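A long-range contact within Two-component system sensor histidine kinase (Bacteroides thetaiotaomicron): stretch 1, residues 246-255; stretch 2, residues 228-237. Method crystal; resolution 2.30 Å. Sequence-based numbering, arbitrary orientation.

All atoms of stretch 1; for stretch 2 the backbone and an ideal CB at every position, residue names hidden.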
# COMPACT_ATOMS: atom_id res chain seq x y z
N LEU B 246 17.85 -20.41 3.78
CA LEU B 246 17.82 -21.80 4.26
C LEU B 246 17.86 -22.68 3.09
O LEU B 246 17.09 -22.48 2.14
CB LEU B 246 16.56 -22.10 5.03
CG LEU B 246 16.36 -21.71 6.50
CD1 LEU B 246 17.04 -20.49 7.03
CD2 LEU B 246 14.83 -21.67 6.84
N ALA B 247 18.74 -23.66 3.12
CA ALA B 247 18.91 -24.54 1.97
C ALA B 247 18.64 -25.97 2.40
O ALA B 247 19.29 -26.47 3.33
CB ALA B 247 20.34 -24.40 1.38
N GLY B 248 17.70 -26.64 1.74
CA GLY B 248 17.38 -28.03 2.08
C GLY B 248 18.08 -28.98 1.14
O GLY B 248 18.03 -28.82 -0.08
N THR B 249 18.79 -29.95 1.71
CA THR B 249 19.60 -30.83 0.90
C THR B 249 19.15 -32.26 1.12
O THR B 249 18.20 -32.50 1.83
CB THR B 249 21.14 -30.65 1.23
OG1 THR B 249 21.45 -31.27 2.48
CG2 THR B 249 21.54 -29.15 1.31
N ASP B 250 19.87 -33.20 0.56
CA ASP B 250 19.75 -34.55 1.02
C ASP B 250 20.65 -34.88 2.18
O ASP B 250 20.69 -36.04 2.57
CB ASP B 250 19.93 -35.59 -0.09
CG ASP B 250 20.92 -35.19 -1.06
OD1 ASP B 250 22.12 -35.18 -0.73
OD2 ASP B 250 20.49 -34.91 -2.19
N ASN B 251 21.32 -33.90 2.76
CA ASN B 251 22.07 -34.21 4.00
C ASN B 251 21.85 -33.09 4.99
O ASN B 251 22.81 -32.51 5.55
CB ASN B 251 23.56 -34.51 3.73
CG ASN B 251 24.35 -34.96 5.01
OD1 ASN B 251 23.87 -35.76 5.83
ND2 ASN B 251 25.60 -34.43 5.17
N GLY B 252 20.56 -32.75 5.13
CA GLY B 252 20.11 -31.82 6.16
C GLY B 252 19.98 -30.41 5.65
O GLY B 252 19.97 -30.15 4.46
N LEU B 253 19.90 -29.50 6.61
CA LEU B 253 19.63 -28.09 6.44
C LEU B 253 20.87 -27.22 6.64
O LEU B 253 21.61 -27.40 7.60
CB LEU B 253 18.54 -27.66 7.47
CG LEU B 253 18.10 -26.18 7.50
CD1 LEU B 253 17.42 -25.69 6.22
CD2 LEU B 253 17.21 -26.01 8.69
N TYR B 254 21.08 -26.28 5.72
CA TYR B 254 22.17 -25.33 5.83
C TYR B 254 21.52 -23.97 5.90
O TYR B 254 20.48 -23.73 5.26
CB TYR B 254 23.09 -25.36 4.64
CG TYR B 254 23.99 -26.58 4.62
CD1 TYR B 254 23.51 -27.78 4.15
CD2 TYR B 254 25.33 -26.52 5.08
CE1 TYR B 254 24.33 -28.88 4.07
CE2 TYR B 254 26.16 -27.65 5.04
CZ TYR B 254 25.64 -28.83 4.51
OH TYR B 254 26.34 -30.01 4.49
N VAL B 255 22.11 -23.13 6.73
CA VAL B 255 21.58 -21.81 6.97
C VAL B 255 22.72 -20.82 6.66
O VAL B 255 23.77 -20.85 7.30
CB VAL B 255 21.08 -21.66 8.48
CG1 VAL B 255 20.63 -20.28 8.80
CG2 VAL B 255 19.99 -22.59 8.83
N UNK B 228 29.86 -24.89 -2.43
CA UNK B 228 30.18 -26.04 -3.24
C UNK B 228 30.13 -27.22 -2.27
O UNK B 228 30.84 -27.25 -1.27
CB UNK B 228 31.53 -25.90 -3.94
N UNK B 229 29.18 -28.12 -2.50
CA UNK B 229 28.90 -29.20 -1.57
C UNK B 229 28.87 -30.44 -2.44
O UNK B 229 27.79 -30.88 -2.85
CB UNK B 229 27.60 -28.99 -0.79
N UNK B 230 30.02 -30.98 -2.75
CA UNK B 230 30.13 -32.20 -3.58
C UNK B 230 29.28 -33.37 -3.06
O UNK B 230 29.16 -33.54 -1.82
CB UNK B 230 31.59 -32.64 -3.65
N UNK B 231 28.72 -34.17 -3.97
CA UNK B 231 27.80 -35.29 -3.58
C UNK B 231 26.58 -34.86 -2.71
O UNK B 231 25.91 -35.70 -2.08
CB UNK B 231 28.60 -36.34 -2.81
N UNK B 232 26.29 -33.56 -2.68
CA UNK B 232 25.05 -33.10 -2.03
C UNK B 232 24.27 -32.33 -3.09
O UNK B 232 24.86 -31.84 -4.03
CB UNK B 232 25.33 -32.24 -0.80
N UNK B 233 22.96 -32.30 -3.03
CA UNK B 233 22.24 -31.44 -3.95
C UNK B 233 21.30 -30.57 -3.16
O UNK B 233 20.80 -30.96 -2.10
CB UNK B 233 21.48 -32.25 -5.00
N UNK B 234 21.09 -29.36 -3.64
CA UNK B 234 20.16 -28.48 -3.04
C UNK B 234 18.79 -28.77 -3.63
O UNK B 234 18.61 -28.66 -4.84
CB UNK B 234 20.57 -27.02 -3.24
N UNK B 235 17.85 -29.13 -2.77
CA UNK B 235 16.48 -29.49 -3.20
C UNK B 235 15.45 -28.39 -2.95
O UNK B 235 14.39 -28.36 -3.59
CB UNK B 235 16.03 -30.76 -2.48
N UNK B 236 15.70 -27.52 -2.00
CA UNK B 236 14.68 -26.53 -1.65
C UNK B 236 15.31 -25.32 -1.01
O UNK B 236 16.36 -25.42 -0.41
CB UNK B 236 13.63 -27.13 -0.71
N UNK B 237 14.64 -24.17 -1.08
CA UNK B 237 15.25 -22.90 -0.63
C UNK B 237 14.10 -22.10 -0.07
O UNK B 237 13.02 -22.15 -0.65
CB UNK B 237 15.97 -22.15 -1.75

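Position 228 lies beyond the reach of stretch 1: no atom of it comes within 5.5 Å of the ideal CB, so the contact sets no preference. The deposited residue is Ala 228.

At 229 the CA-to-CB bond points toward stretch 1, yet again nothing lies within 5.5 Å of the ideal CB. The gap leads to the ring of Tyr 254, which favours a long, flat or apolar side chain. Phe 229 fills it with chi1 at -70° (m). The rings form a face-to-face stack, centroids 4.4 Å apart and planes at 26°, with Phe 229 CZ 3.7 Å from Tyr 254 CD2.

Positions 230 and 231 are the corner of a type II turn, closed by the backbone bond from N of 232 to Phe 229 O at 3.1 Å. Neither ideal CB has a neighbour in stretch 1 within 5.5 Å. At 231 phi/psi of 55/16 is left-handed, which suits glycine, asparagine or aspartate. The residues are His 230 and Asn 231, and the side chain of Asn 231 leads away.

At 232 CB points sideways, with its ideal position 4.4 Å from Asp 250 OD1 and 4.9 Å from Thr 249 CB. The backbone N of Asp 250 offers a donor, so a short polar side chain with an acceptor would suit; a carboxylate would also face the charge of Asp 250. Asn 232 (chi1 -153°, t) accepts a weak hydrogen bond from Asp 250 N to its OD1, 3.3 Å with an angle of 123°. Its ND2 lies 3.8 Å from Tyr 254 CE1.

The ideal CB of 233 is 4.0 Å from Asp 250 OD2, a strong acceptor at short range. A small donor such as serine or threonine fits. Ser 233, chi1 48° (p), donates from OG to Asp 250 OD2 at 2.7 Å.

At 234 CB lies on the same sheet face as Ala 247 and Thr 249, with its ideal position 5.3 Å from Ala 247 CB and 5.1 Å from Thr 249 CG2. Those methyls favour a branched or extended aliphatic group. Ile 234 brings CD1 to 3.8 Å from Ala 247 CB and 3.9 Å from Thr 249 CG2.

The backbone N of 235 bonds to Gly 248 O at 2.7 Å (161°), whatever the side chain. CB points sideways, and the carboxylate of Asp 250 nearby invites a long basic residue. Lys 235 forms a long salt bridge, NZ to Asp 250 OD2 at 3.7 Å; NZ also donates to Ser 233 OG at 3.2 Å.

Position 236 pairs antiparallel with Gly 248, whose N donates to its O at 2.8 Å (176°). With no side chain on Gly 248, the space beside CB is open to a small residue. Ser 236 uses it: a CB modelled on Gly 248 would lie 2.3 Å from Ser 236 OG, a clash.

At 237 CB shares the face of Ala 247, inviting an aliphatic chain. Leu 237 (m, t) sets CD2 4.0 Å from Ala 247 CB, while its CA makes a CA-H...O contact with Leu 246 O at 3.4 Å.

Stretch 2, residues 228-237: AFHNNSIKSL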
# COMPACT_ATOMS: atom_id res chain seq x y z
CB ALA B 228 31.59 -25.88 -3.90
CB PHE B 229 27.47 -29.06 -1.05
CG PHE B 229 27.23 -27.88 -0.12
CD1 PHE B 229 28.23 -27.36 0.70
CD2 PHE B 229 25.95 -27.36 0.00
CE1 PHE B 229 27.98 -26.30 1.60
CE2 PHE B 229 25.69 -26.29 0.90
CZ PHE B 229 26.72 -25.76 1.70
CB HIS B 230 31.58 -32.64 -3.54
CG HIS B 230 31.88 -33.82 -4.39
ND1 HIS B 230 32.61 -34.89 -3.92
CD2 HIS B 230 31.53 -34.11 -5.67
CE1 HIS B 230 32.73 -35.78 -4.89
NE2 HIS B 230 32.08 -35.34 -5.95
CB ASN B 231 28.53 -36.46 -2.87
CG ASN B 231 29.51 -37.22 -3.79
OD1 ASN B 231 29.35 -37.27 -5.03
ND2 ASN B 231 30.54 -37.81 -3.19
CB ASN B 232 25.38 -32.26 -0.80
CG ASN B 232 24.27 -32.29 0.31
OD1 ASN B 232 23.15 -32.84 0.12
ND2 ASN B 232 24.59 -31.68 1.47
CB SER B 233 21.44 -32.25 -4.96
OG SER B 233 20.72 -33.22 -4.26
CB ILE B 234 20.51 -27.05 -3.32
CG1 ILE B 234 21.91 -26.73 -2.81
CG2 ILE B 234 19.48 -26.09 -2.65
CD1 ILE B 234 21.96 -26.43 -1.43
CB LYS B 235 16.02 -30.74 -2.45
CG LYS B 235 17.02 -31.85 -2.50
CD LYS B 235 16.40 -33.22 -2.23
CE LYS B 235 17.21 -34.37 -2.88
NZ LYS B 235 17.63 -34.14 -4.35
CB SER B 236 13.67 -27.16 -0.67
OG SER B 236 14.40 -27.84 0.38
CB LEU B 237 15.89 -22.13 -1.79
CG LEU B 237 17.05 -22.77 -2.60
CD1 LEU B 237 17.37 -22.11 -3.98
CD2 LEU B 237 18.38 -22.81 -1.75
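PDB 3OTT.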